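Local coordinates for putative oxidoreductase (Klebsiella pneumoniae subsp. pneumoniae MGH 78578, PDB 3E82), which probably acts as an NAD(P)-dependent oxidoreductase of the Gfo/Idh/MocA family, with a nucleotide-binding Rossmann domain joined to a C-terminal alpha/beta domain, at residues R137-I140 with T144-A147; G175-L180 with A332-A337; Q187-Q190 with L194-S197. All blocks are in the same frame, centred on the assembly; numbering follows the deposited sequence.

Contact 1: residues R137-I140 with T144-A147; sequences RQVI and TLGA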
loop_
_atom_site.group_PDB
_atom_site.type_symbol
_atom_site.label_atom_id
_atom_site.label_comp_id
_atom_site.label_asym_id
_atom_site.label_seq_id
_atom_site.Cartn_x
_atom_site.Cartn_y
_atom_site.Cartn_z
ATOM N N ARG B 137 -5.902 2.868 17.895
ATOM C CA ARG B 137 -7.305 2.626 18.208
ATOM C C ARG B 137 -7.870 3.830 18.954
ATOM O O ARG B 137 -8.993 4.258 18.704
ATOM C CB ARG B 137 -7.456 1.373 19.074
ATOM C CG ARG B 137 -8.908 0.956 19.313
ATOM C CD ARG B 137 -9.001 -0.206 20.304
ATOM N NE ARG B 137 -10.387 -0.589 20.579
ATOM C CZ ARG B 137 -11.071 -1.507 19.898
ATOM N NH1 ARG B 137 -10.501 -2.160 18.893
ATOM N NH2 ARG B 137 -12.336 -1.764 20.215
ATOM N N GLN B 138 -7.070 4.366 19.870
ATOM C CA GLN B 138 -7.472 5.513 20.670
ATOM C C GLN B 138 -7.770 6.731 19.803
ATOM O O GLN B 138 -8.787 7.387 19.981
ATOM C CB GLN B 138 -6.370 5.851 21.676
ATOM C CG GLN B 138 -6.637 7.101 22.490
ATOM C CD GLN B 138 -5.463 7.474 23.385
ATOM O OE1 GLN B 138 -4.337 7.690 22.909
ATOM N NE2 GLN B 138 -5.716 7.554 24.684
ATOM N N VAL B 139 -6.881 7.033 18.864
ATOM C CA VAL B 139 -7.093 8.185 17.990
ATOM C C VAL B 139 -8.350 8.001 17.139
ATOM O O VAL B 139 -9.150 8.927 16.999
ATOM C CB VAL B 139 -5.877 8.428 17.070
ATOM C CG1 VAL B 139 -6.164 9.598 16.130
ATOM C CG2 VAL B 139 -4.635 8.721 17.920
ATOM N N ILE B 140 -8.532 6.806 16.582
ATOM C CA ILE B 140 -9.712 6.532 15.767
ATOM C C ILE B 140 -11.002 6.701 16.574
ATOM O O ILE B 140 -11.931 7.394 16.144
ATOM C CB ILE B 140 -9.698 5.089 15.201
ATOM C CG1 ILE B 140 -8.518 4.916 14.235
ATOM C CG2 ILE B 140 -11.038 4.789 14.508
ATOM C CD1 ILE B 140 -8.341 3.493 13.706
ATOM N N THR B 144 -10.979 11.787 16.227
ATOM C CA THR B 144 -9.992 12.727 15.719
ATOM C C THR B 144 -9.769 12.705 14.208
ATOM O O THR B 144 -9.469 13.742 13.608
ATOM C CB THR B 144 -8.632 12.496 16.398
ATOM O OG1 THR B 144 -8.813 12.470 17.817
ATOM C CG2 THR B 144 -7.652 13.609 16.030
ATOM N N LEU B 145 -9.903 11.536 13.589
ATOM C CA LEU B 145 -9.681 11.432 12.155
ATOM C C LEU B 145 -10.976 11.515 11.360
ATOM O O LEU B 145 -10.954 11.435 10.132
ATOM C CB LEU B 145 -8.988 10.102 11.822
ATOM C CG LEU B 145 -7.764 9.714 12.652
ATOM C CD1 LEU B 145 -7.267 8.342 12.216
ATOM C CD2 LEU B 145 -6.676 10.764 12.489
ATOM N N GLY B 146 -12.094 11.700 12.052
ATOM C CA GLY B 146 -13.371 11.726 11.363
ATOM C C GLY B 146 -13.611 10.274 10.981
ATOM O O GLY B 146 -13.138 9.383 11.683
ATOM N N ALA B 147 -14.317 10.020 9.882
ATOM C CA ALA B 147 -14.559 8.644 9.448
ATOM C C ALA B 147 -13.299 8.072 8.800
ATOM O O ALA B 147 -12.714 8.696 7.907
ATOM C CB ALA B 147 -15.722 8.598 8.456
HETATM O O HOH W 1 -11.471 9.222 14.084
#
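The backbone of V139, near the end of helix 131-142, meets that of T144 just past it: T144 N gives V139 O a weak hydrogen bond, 3.5 Å long and bent to 136° at the hydrogen. The next carbonyl goes to a water instead. Water 1 donates to I140 O (2.8 Å) and to G146 O, and accepts from L145 N, so it ties the last turn of the helix to the loop through three backbone atoms. G146 has a positive phi (73°), and the chain turns there on its way to A147.

Among the side chains, V139 does most of the work. Its CG1 lies beside the carbonyl carbon, opposite the backbone N (chi1 177°), and from there reaches both T144 CB at 3.8 Å and L145 CG at the same distance. The V139 and L145 side chains cross at about a right angle, with L145 CD2 also close to V139 CG1. The second methyl, L145 CD1, lies 4.2 Å from I140 CG1, a looser touch. T144 OG1 is hydrogen-bonded to Q142 OE1.

Outside the pair, V139 and T144 rest on I282 of strand 280-284, and V139 also touches L280. I140 packs on V148 and F151 of strand 148-156, the strand that this loop leads into, so the helix end is laid against the mixed sheet of the C-terminal domain.

Contact 2: residues G175-L180 with A332-A337; sequences GLWFDL and AAVRSA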
loop_
_atom_site.group_PDB
_atom_site.type_symbol
_atom_site.label_atom_id
_atom_site.label_comp_id
_atom_site.label_asym_id
_atom_site.label_seq_id
_atom_site.Cartn_x
_atom_site.Cartn_y
_atom_site.Cartn_z
ATOM N N GLY B 175 6.648 -18.948 6.000
ATOM C CA GLY B 175 6.333 -17.891 5.056
ATOM C C GLY B 175 5.983 -16.646 5.847
ATOM O O GLY B 175 5.411 -16.733 6.938
ATOM N N LEU B 176 6.320 -15.484 5.302
ATOM C CA LEU B 176 6.061 -14.227 5.985
ATOM C C LEU B 176 4.574 -14.007 6.279
ATOM O O LEU B 176 4.204 -13.688 7.410
ATOM C CB LEU B 176 6.606 -13.067 5.145
ATOM C CG LEU B 176 6.651 -11.675 5.768
ATOM C CD1 LEU B 176 7.642 -11.669 6.919
ATOM C CD2 LEU B 176 7.081 -10.665 4.712
ATOM N N TRP B 177 3.731 -14.182 5.264
ATOM C CA TRP B 177 2.291 -13.977 5.426
ATOM C C TRP B 177 1.721 -14.789 6.580
ATOM O O TRP B 177 1.072 -14.242 7.463
ATOM C CB TRP B 177 1.547 -14.324 4.127
ATOM C CG TRP B 177 0.054 -14.079 4.178
ATOM C CD1 TRP B 177 -0.937 -14.958 3.816
ATOM C CD2 TRP B 177 -0.617 -12.883 4.615
ATOM N NE1 TRP B 177 -2.172 -14.386 4.004
ATOM C CE2 TRP B 177 -2.007 -13.116 4.494
ATOM C CE3 TRP B 177 -0.179 -11.643 5.097
ATOM C CZ2 TRP B 177 -2.962 -12.153 4.838
ATOM C CZ3 TRP B 177 -1.136 -10.682 5.440
ATOM C CH2 TRP B 177 -2.509 -10.947 5.308
ATOM N N PHE B 178 1.973 -16.094 6.575
ATOM C CA PHE B 178 1.472 -16.967 7.628
ATOM C C PHE B 178 1.998 -16.656 9.018
ATOM O O PHE B 178 1.292 -16.858 10.007
ATOM C CB PHE B 178 1.769 -18.431 7.294
ATOM C CG PHE B 178 0.581 -19.175 6.767
ATOM C CD1 PHE B 178 0.011 -18.828 5.544
ATOM C CD2 PHE B 178 0.016 -20.210 7.503
ATOM C CE1 PHE B 178 -1.107 -19.505 5.061
ATOM C CE2 PHE B 178 -1.101 -20.891 7.034
ATOM C CZ PHE B 178 -1.664 -20.540 5.810
ATOM N N ASP B 179 3.231 -16.169 9.107
ATOM C CA ASP B 179 3.802 -15.857 10.411
ATOM C C ASP B 179 3.384 -14.507 10.974
ATOM O O ASP B 179 2.963 -14.414 12.127
ATOM C CB ASP B 179 5.335 -15.904 10.370
ATOM C CG ASP B 179 5.871 -17.284 10.032
ATOM O OD1 ASP B 179 5.307 -18.286 10.522
ATOM O OD2 ASP B 179 6.868 -17.360 9.285
ATOM N N LEU B 180 3.496 -13.461 10.165
ATOM C CA LEU B 180 3.168 -12.126 10.641
ATOM C C LEU B 180 1.805 -11.593 10.228
ATOM O O LEU B 180 1.291 -10.665 10.849
ATOM C CB LEU B 180 4.281 -11.175 10.217
ATOM C CG LEU B 180 5.592 -11.720 10.792
ATOM C CD1 LEU B 180 6.716 -11.492 9.821
ATOM C CD2 LEU B 180 5.869 -11.078 12.140
ATOM N N ALA B 332 -7.935 -16.702 2.484
ATOM C CA ALA B 332 -8.540 -15.975 1.376
ATOM C C ALA B 332 -7.464 -15.171 0.632
ATOM O O ALA B 332 -7.471 -15.108 -0.597
ATOM C CB ALA B 332 -9.633 -15.046 1.888
ATOM N N ALA B 333 -6.537 -14.571 1.375
ATOM C CA ALA B 333 -5.467 -13.780 0.757
ATOM C C ALA B 333 -4.594 -14.666 -0.122
ATOM O O ALA B 333 -4.162 -14.254 -1.200
ATOM C CB ALA B 333 -4.602 -13.106 1.829
ATOM N N VAL B 334 -4.331 -15.881 0.348
ATOM C CA VAL B 334 -3.504 -16.812 -0.406
ATOM C C VAL B 334 -4.233 -17.271 -1.668
ATOM O O VAL B 334 -3.620 -17.406 -2.724
ATOM C CB VAL B 334 -3.101 -18.041 0.460
ATOM C CG1 VAL B 334 -2.368 -19.073 -0.402
ATOM C CG2 VAL B 334 -2.195 -17.588 1.606
ATOM N N ARG B 335 -5.536 -17.505 -1.567
ATOM C CA ARG B 335 -6.295 -17.924 -2.742
ATOM C C ARG B 335 -6.296 -16.803 -3.775
ATOM O O ARG B 335 -6.162 -17.042 -4.972
ATOM C CB ARG B 335 -7.743 -18.241 -2.381
ATOM C CG ARG B 335 -7.955 -19.519 -1.613
ATOM C CD ARG B 335 -9.408 -19.933 -1.745
ATOM N NE ARG B 335 -10.324 -18.952 -1.165
ATOM C CZ ARG B 335 -10.561 -18.838 0.138
ATOM N NH1 ARG B 335 -9.948 -19.641 0.992
ATOM N NH2 ARG B 335 -11.419 -17.933 0.587
ATOM N N SER B 336 -6.471 -15.576 -3.305
ATOM C CA SER B 336 -6.488 -14.418 -4.191
ATOM C C SER B 336 -5.129 -14.281 -4.871
ATOM O O SER B 336 -5.035 -14.011 -6.068
ATOM C CB SER B 336 -6.787 -13.154 -3.385
ATOM O OG SER B 336 -6.707 -12.001 -4.197
ATOM N N ALA B 337 -4.072 -14.465 -4.092
ATOM C CA ALA B 337 -2.725 -14.356 -4.623
ATOM C C ALA B 337 -2.464 -15.401 -5.713
ATOM O O ALA B 337 -1.811 -15.115 -6.706
ATOM C CB ALA B 337 -1.710 -14.502 -3.493
#
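W177 presents its indole to two consecutive residues of the other helix, A333 and V334. The A333 methyl approaches the ring obliquely, with CB 3.5 Å from W177 NE1 and 3.6 Å from CZ2. V334 CG2 comes in at the indole edge near the ring plane, 3.7 Å from W177 CD1. That same methyl also meets the edge of the F178 ring, at CE1 (4.1 Å), and is therefore shared by two aromatic side chains. CG of W177 stands opposite its own backbone N (chi1 -177°), which carries the indole out across the gap between the helices.

A hydrogen bond from NE1 to the backbone oxygen of L330, one turn before V334 on the same helix 320-339, helps orient the indole. At the other end of the residue, W177 N is held by N212 OD1; G175, two residues earlier, is the N-cap of helix 176-192.

The two short helical segments run nearly antiparallel, at 165°, with axes 11.6 Å apart, a spacing bridged by the large tryptophan. Both pack against the mixed sheet: W177 touches I202 of strand 197-203 and A215 and V217 of strand 214-220, while A333 packs on V198 and V217.

Contact 3: residues Q187-Q190 with L194-S197; sequences QALQ and LPQS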
loop_
_atom_site.group_PDB
_atom_site.type_symbol
_atom_site.label_atom_id
_atom_site.label_comp_id
_atom_site.label_asym_id
_atom_site.label_seq_id
_atom_site.Cartn_x
_atom_site.Cartn_y
_atom_site.Cartn_z
ATOM N N GLN B 187 -5.904 -7.429 14.450
ATOM C CA GLN B 187 -6.105 -6.036 14.853
ATOM C C GLN B 187 -7.142 -5.362 13.955
ATOM O O GLN B 187 -8.012 -4.633 14.435
ATOM C CB GLN B 187 -4.775 -5.259 14.803
ATOM C CG GLN B 187 -3.819 -5.600 15.941
ATOM C CD GLN B 187 -2.387 -5.093 15.724
ATOM O OE1 GLN B 187 -2.009 -4.699 14.616
ATOM N NE2 GLN B 187 -1.581 -5.125 16.785
ATOM N N ALA B 188 -7.056 -5.614 12.653
ATOM C CA ALA B 188 -8.000 -5.029 11.708
ATOM C C ALA B 188 -9.434 -5.498 11.970
ATOM O O ALA B 188 -10.367 -4.691 11.976
ATOM C CB ALA B 188 -7.588 -5.373 10.272
ATOM N N LEU B 189 -9.614 -6.798 12.185
ATOM C CA LEU B 189 -10.946 -7.339 12.433
ATOM C C LEU B 189 -11.525 -6.775 13.728
ATOM O O LEU B 189 -12.707 -6.450 13.802
ATOM C CB LEU B 189 -10.891 -8.873 12.498
ATOM C CG LEU B 189 -10.372 -9.566 11.234
ATOM C CD1 LEU B 189 -10.384 -11.084 11.412
ATOM C CD2 LEU B 189 -11.232 -9.154 10.052
ATOM N N GLN B 190 -10.683 -6.659 14.749
ATOM C CA GLN B 190 -11.118 -6.116 16.033
ATOM C C GLN B 190 -11.632 -4.684 15.846
ATOM O O GLN B 190 -12.636 -4.285 16.439
ATOM C CB GLN B 190 -9.958 -6.127 17.034
ATOM C CG GLN B 190 -9.670 -7.486 17.670
ATOM C CD GLN B 190 -10.744 -7.912 18.670
ATOM O OE1 GLN B 190 -11.647 -8.689 18.349
ATOM N NE2 GLN B 190 -10.655 -7.385 19.884
ATOM N N LEU B 194 -15.591 -7.976 10.011
ATOM C CA LEU B 194 -15.198 -8.706 8.803
ATOM C C LEU B 194 -15.260 -7.895 7.511
ATOM O O LEU B 194 -16.193 -7.140 7.281
ATOM C CB LEU B 194 -16.083 -9.946 8.613
ATOM C CG LEU B 194 -16.137 -10.980 9.734
ATOM C CD1 LEU B 194 -17.107 -12.101 9.347
ATOM C CD2 LEU B 194 -14.741 -11.527 9.978
ATOM N N PRO B 195 -14.256 -8.055 6.640
ATOM C CA PRO B 195 -14.243 -7.324 5.373
ATOM C C PRO B 195 -15.199 -8.010 4.407
ATOM O O PRO B 195 -15.558 -9.183 4.602
ATOM C CB PRO B 195 -12.793 -7.448 4.922
ATOM C CG PRO B 195 -12.424 -8.840 5.422
ATOM C CD PRO B 195 -13.029 -8.857 6.809
ATOM N N GLN B 196 -15.612 -7.285 3.374
ATOM C CA GLN B 196 -16.510 -7.840 2.374
ATOM C C GLN B 196 -15.756 -8.758 1.416
ATOM O O GLN B 196 -16.305 -9.748 0.936
ATOM C CB GLN B 196 -17.190 -6.723 1.588
ATOM C CG GLN B 196 -18.257 -7.221 0.621
ATOM C CD GLN B 196 -19.226 -6.130 0.222
ATOM O OE1 GLN B 196 -19.743 -5.417 1.077
ATOM N NE2 GLN B 196 -19.487 -6.001 -1.071
ATOM N N SER B 197 -14.499 -8.423 1.132
ATOM C CA SER B 197 -13.676 -9.240 0.241
ATOM C C SER B 197 -12.200 -9.053 0.561
ATOM O O SER B 197 -11.812 -8.084 1.210
ATOM C CB SER B 197 -13.945 -8.885 -1.219
ATOM O OG SER B 197 -13.433 -7.607 -1.542
#
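L189, in the last turns of helix 176-192, faces the loop at L194, their CA atoms 5.8 Å apart, and no hydrogen bond joins the two segments; the chain leaves the helix and heads away from it towards strand 197-203.

One methyl makes the contact. L189 CD2 sits 3.7 Å from P195 CD, the ring carbon bonded to the proline nitrogen, and the two side chains meet at a slant. The same CD2 lies 4.2 Å from the backbone CA of L194 and equally far from L194 CD2, so it rests where the leucine joins the proline. In the L189 side chain, CG lies beside the backbone N (chi1 -60°); CD1 carries the chain on, anti to CA (chi2 -179°), and CD2 branches off it to the loop, bringing that methyl closer than the initial direction from the backbone would suggest. For L194 the case is similar: its CB points away from the helix, yet the end of its side chain swings back to the L189 methyl. The interaction is purely apolar.

Helix 320-339 completes the cluster, since A325 touches both leucines and V326 touches L189. P195 also packs on Y221, in the loop just after strand 214-220. Immediately after the proline, Q196 and S197 both face N220 in a classic beta bulge, and S197 OG hydrogen-bonds to N220 ND2. The leucine-proline contact thus lies between the end of helix 176-192, helix 320-339 and the start of strand 197-203, the edge strand of the mixed sheet within this chain.

Overall arrangement
All three contacts belong to the C-terminal alpha/beta domain, and each involves a helix that packs near its mixed sheet. Contact 1 closes before contact 2 opens, and contact 3 is nested in the long loop that contact 2 closes. Contacts 2 and 3 both use helix 176-192, near its start and its end, with centres 15 Å apart. Contacts 1 and 3 touch, R137 NH1 lying 3.9 Å from Q190 O in a packing contact, whereas the centres of contacts 1 and 2 are 28 Å apart. Contacts 1 and 3 each lie where a helix end passes by a short loop into a sheet strand; helix 320-339 supplies one side of contact 2 and also touches L189 and L194.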